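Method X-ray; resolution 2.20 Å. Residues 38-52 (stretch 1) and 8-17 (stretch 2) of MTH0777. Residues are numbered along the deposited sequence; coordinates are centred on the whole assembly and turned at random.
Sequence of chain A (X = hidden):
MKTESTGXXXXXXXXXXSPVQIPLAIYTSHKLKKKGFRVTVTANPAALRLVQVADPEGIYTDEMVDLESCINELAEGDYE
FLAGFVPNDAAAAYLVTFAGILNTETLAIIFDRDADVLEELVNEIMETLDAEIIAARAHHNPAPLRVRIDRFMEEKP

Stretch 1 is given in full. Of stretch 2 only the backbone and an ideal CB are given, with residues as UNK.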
ATOM      1  N   ARG A  38      14.174  -7.336 -14.134  1.00 26.59           N
ATOM      2  CA  ARG A  38      13.054  -6.605 -14.716  1.00 27.42           C
ATOM      3  C   ARG A  38      11.921  -7.335 -13.977  1.00 24.97           C
ATOM      4  O   ARG A  38      11.892  -8.562 -13.973  1.00 24.01           O
ATOM      5  CB  ARG A  38      12.953  -6.850 -16.214  1.00 32.63           C
ATOM      6  CG  ARG A  38      12.241  -5.747 -16.946  1.00 40.55           C
ATOM      7  CD  ARG A  38      12.045  -6.097 -18.406  1.00 51.53           C
ATOM      8  NE  ARG A  38      10.701  -6.609 -18.642  1.00 57.71           N
ATOM      9  CZ  ARG A  38       9.639  -5.835 -18.838  1.00 58.53           C
ATOM     10  NH1 ARG A  38       9.773  -4.517 -18.837  1.00 59.05           N
ATOM     11  NH2 ARG A  38       8.439  -6.376 -18.993  1.00 59.68           N
ATOM     12  N   VAL A  39      11.046  -6.615 -13.282  1.00 23.57           N
ATOM     13  CA  VAL A  39      10.001  -7.285 -12.520  1.00 23.53           C
ATOM     14  C   VAL A  39       8.600  -7.149 -13.052  1.00 23.46           C
ATOM     15  O   VAL A  39       8.088  -6.044 -13.214  1.00 20.63           O
ATOM     16  CB  VAL A  39       9.938  -6.800 -11.043  1.00 25.21           C
ATOM     17  CG1 VAL A  39       8.964  -7.679 -10.243  1.00 19.32           C
ATOM     18  CG2 VAL A  39      11.316  -6.810 -10.404  1.00 18.97           C
ATOM     19  N   THR A  40       7.951  -8.292 -13.221  1.00 19.69           N
ATOM     20  CA  THR A  40       6.573  -8.310 -13.670  1.00 18.13           C
ATOM     21  C   THR A  40       5.707  -8.692 -12.478  1.00 17.55           C
ATOM     22  O   THR A  40       6.004  -9.650 -11.765  1.00 19.00           O
ATOM     23  CB  THR A  40       6.356  -9.339 -14.792  1.00 18.35           C
ATOM     24  OG1 THR A  40       7.051  -8.917 -15.974  1.00 18.15           O
ATOM     25  CG2 THR A  40       4.864  -9.501 -15.098  1.00 14.42           C
ATOM     26  N   VAL A  41       4.656  -7.922 -12.243  1.00 16.41           N
ATOM     27  CA  VAL A  41       3.724  -8.200 -11.151  1.00 17.15           C
ATOM     28  C   VAL A  41       2.428  -8.751 -11.760  1.00 21.04           C
ATOM     29  O   VAL A  41       1.908  -8.198 -12.746  1.00 21.70           O
ATOM     30  CB  VAL A  41       3.385  -6.918 -10.347  1.00 21.71           C
ATOM     31  CG1 VAL A  41       2.339  -7.223  -9.288  1.00 17.40           C
ATOM     32  CG2 VAL A  41       4.648  -6.329  -9.693  1.00 22.49           C
ATOM     33  N   THR A  42       1.901  -9.823 -11.181  1.00 17.85           N
ATOM     34  CA  THR A  42       0.658 -10.402 -11.690  1.00 22.82           C
ATOM     35  C   THR A  42      -0.276 -10.678 -10.517  1.00 24.52           C
ATOM     36  O   THR A  42       0.157 -11.194  -9.487  1.00 22.74           O
ATOM     37  CB  THR A  42       0.916 -11.704 -12.512  1.00 27.13           C
ATOM     38  OG1 THR A  42      -0.323 -12.184 -13.048  1.00 28.48           O
ATOM     39  CG2 THR A  42       1.550 -12.803 -11.641  1.00 21.21           C
ATOM     40  N   ALA A  43      -1.542 -10.284 -10.661  1.00 25.19           N
ATOM     41  CA  ALA A  43      -2.532 -10.450  -9.605  1.00 24.73           C
ATOM     42  C   ALA A  43      -3.944 -10.118 -10.107  1.00 26.75           C
ATOM     43  O   ALA A  43      -4.140  -9.858 -11.304  1.00 21.66           O
ATOM     44  CB  ALA A  43      -2.180  -9.543  -8.433  1.00 20.04           C
ATOM     45  N   ASN A  44      -4.914 -10.143  -9.184  1.00 27.86           N
ATOM     46  CA  ASN A  44      -6.314  -9.863  -9.501  1.00 30.11           C
ATOM     47  C   ASN A  44      -6.499  -8.357  -9.694  1.00 31.15           C
ATOM     48  O   ASN A  44      -5.653  -7.577  -9.281  1.00 32.16           O
ATOM     49  CB  ASN A  44      -7.281 -10.475  -8.435  1.00 30.65           C
ATOM     50  CG  ASN A  44      -7.364  -9.666  -7.105  1.00 39.14           C
ATOM     51  OD1 ASN A  44      -6.681  -8.660  -6.916  1.00 38.17           O
ATOM     52  ND2 ASN A  44      -8.235 -10.123  -6.188  1.00 36.85           N
ATOM     53  N   PRO A  45      -7.609  -7.935 -10.320  1.00 34.82           N
ATOM     54  CA  PRO A  45      -7.857  -6.506 -10.554  1.00 33.58           C
ATOM     55  C   PRO A  45      -7.634  -5.574  -9.364  1.00 31.62           C
ATOM     56  O   PRO A  45      -6.908  -4.594  -9.478  1.00 27.95           O
ATOM     57  CB  PRO A  45      -9.309  -6.488 -11.040  1.00 35.47           C
ATOM     58  CG  PRO A  45      -9.393  -7.783 -11.831  1.00 39.05           C
ATOM     59  CD  PRO A  45      -8.716  -8.753 -10.862  1.00 40.20           C
ATOM     60  N   ALA A  46      -8.242  -5.876  -8.226  1.00 29.76           N
ATOM     61  CA  ALA A  46      -8.077  -5.024  -7.050  1.00 31.36           C
ATOM     62  C   ALA A  46      -6.592  -4.859  -6.699  1.00 21.32           C
ATOM     63  O   ALA A  46      -6.092  -3.747  -6.592  1.00 21.39           O
ATOM     64  CB  ALA A  46      -8.846  -5.610  -5.873  1.00 37.19           C
ATOM     65  N   ALA A  47      -5.891  -5.977  -6.589  1.00 19.05           N
ATOM     66  CA  ALA A  47      -4.472  -5.963  -6.260  1.00 20.66           C
ATOM     67  C   ALA A  47      -3.635  -5.106  -7.235  1.00 19.92           C
ATOM     68  O   ALA A  47      -2.859  -4.251  -6.790  1.00 16.24           O
ATOM     69  CB  ALA A  47      -3.941  -7.405  -6.191  1.00 16.22           C
ATOM     70  N   LEU A  48      -3.810  -5.318  -8.548  1.00 13.21           N
ATOM     71  CA  LEU A  48      -3.062  -4.553  -9.551  1.00 19.32           C
ATOM     72  C   LEU A  48      -3.353  -3.074  -9.448  1.00 17.99           C
ATOM     73  O   LEU A  48      -2.450  -2.240  -9.631  1.00 18.01           O
ATOM     74  CB  LEU A  48      -3.362  -5.070 -10.975  1.00 19.33           C
ATOM     75  CG  LEU A  48      -2.293  -6.016 -11.583  1.00 26.02           C
ATOM     76  CD1 LEU A  48      -1.726  -6.942 -10.555  1.00 23.28           C
ATOM     77  CD2 LEU A  48      -2.822  -6.796 -12.782  1.00 25.53           C
ATOM     78  N   ARG A  49      -4.614  -2.732  -9.164  1.00 21.79           N
ATOM     79  CA  ARG A  49      -4.988  -1.319  -9.039  1.00 26.83           C
ATOM     80  C   ARG A  49      -4.342  -0.685  -7.824  1.00 21.31           C
ATOM     81  O   ARG A  49      -4.048   0.502  -7.836  1.00 22.50           O
ATOM     82  CB  ARG A  49      -6.509  -1.104  -8.972  1.00 29.05           C
ATOM     83  CG  ARG A  49      -7.278  -1.575 -10.191  1.00 34.79           C
ATOM     84  CD  ARG A  49      -8.670  -0.958 -10.256  1.00 35.25           C
ATOM     85  NE  ARG A  49      -8.554   0.439 -10.648  1.00 42.20           N
ATOM     86  CZ  ARG A  49      -8.710   0.897 -11.891  1.00 38.86           C
ATOM     87  NH1 ARG A  49      -9.016   0.071 -12.883  1.00 40.16           N
ATOM     88  NH2 ARG A  49      -8.453   2.174 -12.162  1.00 36.52           N
ATOM     89  N   LEU A  50      -4.153  -1.462  -6.762  1.00 20.22           N
ATOM     90  CA  LEU A  50      -3.533  -0.915  -5.554  1.00 20.80           C
ATOM     91  C   LEU A  50      -2.070  -0.585  -5.810  1.00 18.38           C
ATOM     92  O   LEU A  50      -1.576   0.474  -5.389  1.00 16.02           O
ATOM     93  CB  LEU A  50      -3.677  -1.875  -4.373  1.00 18.84           C
ATOM     94  CG  LEU A  50      -5.086  -1.904  -3.766  1.00 16.44           C
ATOM     95  CD1 LEU A  50      -5.214  -3.026  -2.750  1.00 13.48           C
ATOM     96  CD2 LEU A  50      -5.392  -0.560  -3.131  1.00 13.74           C
ATOM     97  N   VAL A  51      -1.404  -1.475  -6.544  1.00 18.44           N
ATOM     98  CA  VAL A  51      -0.002  -1.306  -6.895  1.00 17.90           C
ATOM     99  C   VAL A  51       0.145  -0.055  -7.759  1.00 18.31           C
ATOM    100  O   VAL A  51       1.011   0.756  -7.500  1.00 16.95           O
ATOM    101  CB  VAL A  51       0.530  -2.544  -7.677  1.00 24.90           C
ATOM    102  CG1 VAL A  51       1.942  -2.262  -8.239  1.00 19.61           C
ATOM    103  CG2 VAL A  51       0.533  -3.798  -6.782  1.00 18.70           C
ATOM    104  N   GLN A  52      -0.731   0.109  -8.755  1.00 18.82           N
ATOM    105  CA  GLN A  52      -0.675   1.266  -9.646  1.00 20.89           C
ATOM    106  C   GLN A  52      -0.895   2.593  -8.935  1.00 22.29           C
ATOM    107  O   GLN A  52      -0.270   3.590  -9.291  1.00 22.83           O
ATOM    108  CB  GLN A  52      -1.692   1.134 -10.779  1.00 27.06           C
ATOM    109  CG  GLN A  52      -1.333   0.101 -11.823  1.00 35.40           C
ATOM    110  CD  GLN A  52      -2.556  -0.445 -12.568  1.00 46.51           C
ATOM    111  OE1 GLN A  52      -2.482  -1.483 -13.231  1.00 44.76           O
ATOM    112  NE2 GLN A  52      -3.692   0.248 -12.443  1.00 52.71           N
ATOM    113  N   UNK A   8      14.664 -11.768 -15.613  1.00 36.56           N
ATOM    114  CA  UNK A   8      13.330 -11.288 -15.326  1.00 35.58           C
ATOM    115  C   UNK A   8      12.757 -12.052 -14.153  1.00 32.45           C
ATOM    116  O   UNK A   8      13.063 -13.233 -13.938  1.00 29.87           O
ATOM    117  CB  UNK A   8      12.425 -11.418 -16.553  1.00 35.58           C
ATOM    118  N   UNK A   9      11.964 -11.352 -13.360  1.00 28.78           N
ATOM    119  CA  UNK A   9      11.335 -11.972 -12.216  1.00 25.61           C
ATOM    120  C   UNK A   9       9.834 -11.758 -12.278  1.00 24.22           C
ATOM    121  O   UNK A   9       9.355 -10.755 -12.814  1.00 21.66           O
ATOM    122  CB  UNK A   9      11.910 -11.416 -10.911  1.00 25.61           C
ATOM    123  N   UNK A  10       9.091 -12.764 -11.834  1.00 23.50           N
ATOM    124  CA  UNK A  10       7.635 -12.668 -11.811  1.00 25.27           C
ATOM    125  C   UNK A  10       7.207 -12.697 -10.353  1.00 23.46           C
ATOM    126  O   UNK A  10       7.658 -13.549  -9.576  1.00 17.84           O
ATOM    127  CB  UNK A  10       6.977 -13.795 -12.610  1.00 25.27           C
ATOM    128  N   UNK A  11       6.346 -11.749  -9.999  1.00 17.74           N
ATOM    129  CA  UNK A  11       5.836 -11.610  -8.645  1.00 16.60           C
ATOM    130  C   UNK A  11       4.331 -11.840  -8.649  1.00 16.95           C
ATOM    131  O   UNK A  11       3.582 -11.110  -9.313  1.00 19.79           O
ATOM    132  CB  UNK A  11       6.175 -10.233  -8.070  1.00 16.60           C
ATOM    133  N   UNK A  12       3.890 -12.814  -7.861  1.00 18.32           N
ATOM    134  CA  UNK A  12       2.469 -13.186  -7.793  1.00 21.59           C
ATOM    135  C   UNK A  12       1.851 -12.707  -6.492  1.00 21.51           C
ATOM    136  O   UNK A  12       2.402 -12.963  -5.417  1.00 20.84           O
ATOM    137  CB  UNK A  12       2.298 -14.701  -7.926  1.00 21.59           C
ATOM    138  N   UNK A  13       0.704 -12.029  -6.592  1.00 17.77           N
ATOM    139  CA  UNK A  13       0.024 -11.513  -5.407  1.00 18.69           C
ATOM    140  C   UNK A  13      -1.331 -12.168  -5.154  1.00 19.84           C
ATOM    141  O   UNK A  13      -2.030 -12.572  -6.088  1.00 16.26           O
ATOM    142  CB  UNK A  13      -0.162 -10.000  -5.540  1.00 18.69           C
ATOM    143  N   UNK A  14      -1.696 -12.235  -3.876  1.00 21.28           N
ATOM    144  CA  UNK A  14      -2.963 -12.819  -3.479  1.00 27.01           C
ATOM    145  C   UNK A  14      -4.022 -11.746  -3.294  1.00 26.20           C
ATOM    146  O   UNK A  14      -3.751 -10.559  -3.519  1.00 21.07           O
ATOM    147  CB  UNK A  14      -2.798 -13.629  -2.191  1.00 27.01           C
ATOM    148  N   UNK A  15      -5.228 -12.147  -2.899  1.00 29.51           N
ATOM    149  CA  UNK A  15      -6.294 -11.172  -2.699  1.00 34.11           C
ATOM    150  C   UNK A  15      -5.794 -10.167  -1.651  1.00 33.53           C
ATOM    151  O   UNK A  15      -5.157 -10.538  -0.662  1.00 32.70           O
ATOM    152  CB  UNK A  15      -7.597 -11.844  -2.261  1.00 34.11           C
ATOM    153  N   UNK A  16      -5.975  -8.875  -1.926  1.00 31.13           N
ATOM    154  CA  UNK A  16      -5.538  -7.823  -1.007  1.00 33.43           C
ATOM    155  C   UNK A  16      -6.536  -7.615   0.140  1.00 34.35           C
ATOM    156  O   UNK A  16      -7.684  -7.212  -0.085  1.00 38.14           O
ATOM    157  CB  UNK A  16      -5.342  -6.511  -1.770  1.00 33.43           C
ATOM    158  N   UNK A  17      -6.117  -7.967   1.350  1.00 30.91           N
ATOM    159  CA  UNK A  17      -6.930  -7.793   2.548  1.00 29.81           C
ATOM    160  C   UNK A  17      -5.989  -7.136   3.568  1.00 29.23           C
ATOM    161  O   UNK A  17      -6.258  -6.038   4.072  1.00 27.26           O
ATOM    162  CB  UNK A  17      -7.512  -9.114   3.055  1.00 29.81           C
TER

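The backbone of positions 8 to 12 runs parallel to the strand that starts at Arg38, the two axes 4.7 Å apart at closest and 23° apart in direction. As in any strand, successive side chains alternate between two sheet faces; in the register 8-38 to 12-42, positions 8, 10 and 12 share one with Arg38, Thr40 and Thr42, while 9 and 11 share the other with Val39 and Val41.

At position 8 the ideal CB lies 3.9 Å from Arg38 O, on the face of the long Arg38 side chain. Polar or flexible side chains with an aliphatic stem would suit. The Arg38 guanidinium would also welcome Glu or Gln; nothing here singles out a second positive charge. The residue is Lys8; its CG lies 4.1 Å from Arg38 CB, and its CE sits at the edge of the guanidinium, near its plane.

Position 9 bonds through its backbone: its N donates to Arg38 O (2.9 Å, 167°) and its O accepts from Thr40 N (2.9 Å, 176°). The ideal CB is 4.7 Å from Val39 CG2, so an apolar residue fits; stretch 1 alone does not set its size. It is Ala9.

Position 10 projects on the Thr40 face, where the CG2 methyls of Thr40 and Thr42 offer an apolar surface. An aliphatic residue extending beyond CB could reach them; Leu, Ile or Met are plausible. It is Leu10 (chi1 t, chi2 p), whose CD1 approaches Thr40 CG2 at 3.6 Å and Thr42 CG2 at 3.8 Å.

At position 11, N donates to Thr40 O at 2.8 Å, and O accepts from Thr42 N at 2.8 Å. With the ideal CB 4.4 Å from Val39 CG1, an apolar side chain is expected, though its length is not fixed by stretch 1. It is Met11, present as selenomethionine, with CB 4.3 Å from Val39 CG1 and 4.5 Å from Val41 CG2.

At position 12, phi/psi of -106/130 suits beta-branched residues, and the ideal CB 4.2 Å from Thr42 CG2 suggests an apolar one, although other aliphatics remain possible. It is Val12, whose CG2 meets Thr42 CG2 at 3.8 Å.

Position 13 points toward stretch 1. Its N donates to Thr42 O (3.1 Å), and the methyls of Val41, Ala43, Ala47 and Val51 outline an apolar pocket; Leu, Ile or Met could fill it. Leu13 does, placing CD1 3.8 Å from Val41 CG1 and 4.0 Å from Val51 CG2, with CB 3.6 Å from Ala43 CB.

Position 14 has an ideal CB with nothing of stretch 1 within 5.5 Å, so stretch 1 sets little preference; it is Gly14. One water accepts from Asn44 N (2.8 Å) and donates to Leu13 O (2.9 Å).

Position 15 points away, its ideal CB 4.3 Å from Asn44 ND2. Many residues would do; it is Cys15.

Position 16, phi -80°, faces the helix, its ideal CB 3.6 Å from Leu50 CD1. A compact apolar residue suits, and this phi admits proline. Pro16 packs CG 3.9 Å from Ala46 CB and CB 3.7 Å from Leu50 CD1.

Position 17 points away, with nothing of stretch 1 within 5.5 Å of its ideal CB, so stretch 1 sets no preference; it is Glu17.

Stretch 2, residues 8-17: KALMVLGCPE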
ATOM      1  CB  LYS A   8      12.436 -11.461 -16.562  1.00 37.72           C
ATOM      2  CG  LYS A   8      12.894 -10.622 -17.766  1.00 44.03           C
ATOM      3  CD  LYS A   8      12.180 -11.002 -19.047  1.00 45.93           C
ATOM      4  CE  LYS A   8      10.688 -10.733 -18.967  1.00 52.72           C
ATOM      5  NZ  LYS A   8       9.965 -11.408 -20.092  1.00 58.90           N
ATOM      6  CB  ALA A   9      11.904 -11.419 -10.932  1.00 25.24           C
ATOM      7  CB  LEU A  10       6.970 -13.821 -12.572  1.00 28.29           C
ATOM      8  CG  LEU A  10       5.437 -13.843 -12.583  1.00 26.05           C
ATOM      9  CD1 LEU A  10       4.923 -12.622 -13.330  1.00 20.28           C
ATOM     10  CD2 LEU A  10       4.929 -15.137 -13.239  1.00 20.63           C
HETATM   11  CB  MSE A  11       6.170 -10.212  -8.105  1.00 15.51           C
HETATM   12  CG  MSE A  11       5.725  -9.999  -6.661  1.00 23.64           C
HETATM   13 SE   MSE A  11       6.430  -8.349  -5.875  1.00 25.17          SE
HETATM   14  CE  MSE A  11       8.295  -8.836  -5.865  1.00 23.08           C
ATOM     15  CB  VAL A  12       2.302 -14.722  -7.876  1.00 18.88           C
ATOM     16  CG1 VAL A  12       0.829 -15.118  -7.831  1.00 14.20           C
ATOM     17  CG2 VAL A  12       2.969 -15.241  -9.143  1.00 24.53           C
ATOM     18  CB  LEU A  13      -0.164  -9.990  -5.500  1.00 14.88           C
ATOM     19  CG  LEU A  13       1.056  -9.157  -5.901  1.00 23.19           C
ATOM     20  CD1 LEU A  13       0.667  -7.678  -5.939  1.00 21.38           C
ATOM     21  CD2 LEU A  13       2.203  -9.376  -4.932  1.00 20.15           C
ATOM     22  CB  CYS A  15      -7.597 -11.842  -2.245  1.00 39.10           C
ATOM     23  SG  CYS A  15      -7.758 -12.093  -0.456  1.00 44.30           S
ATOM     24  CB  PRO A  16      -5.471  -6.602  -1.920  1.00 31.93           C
ATOM     25  CG  PRO A  16      -6.674  -6.816  -2.823  1.00 30.79           C
ATOM     26  CD  PRO A  16      -6.635  -8.311  -3.123  1.00 28.51           C
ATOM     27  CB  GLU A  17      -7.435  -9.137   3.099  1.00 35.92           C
ATOM     28  CG  GLU A  17      -8.523  -9.850   2.267  1.00 46.07           C
ATOM     29  CD  GLU A  17      -8.905 -11.238   2.827  1.00 51.33           C
ATOM     30  OE1 GLU A  17      -8.082 -11.859   3.539  1.00 53.43           O
ATOM     31  OE2 GLU A  17     -10.029 -11.719   2.548  1.00 49.74           O
TER
HETATM   32  O   HOH W   1      -4.351 -10.901  -6.583  1.00 26.77           O
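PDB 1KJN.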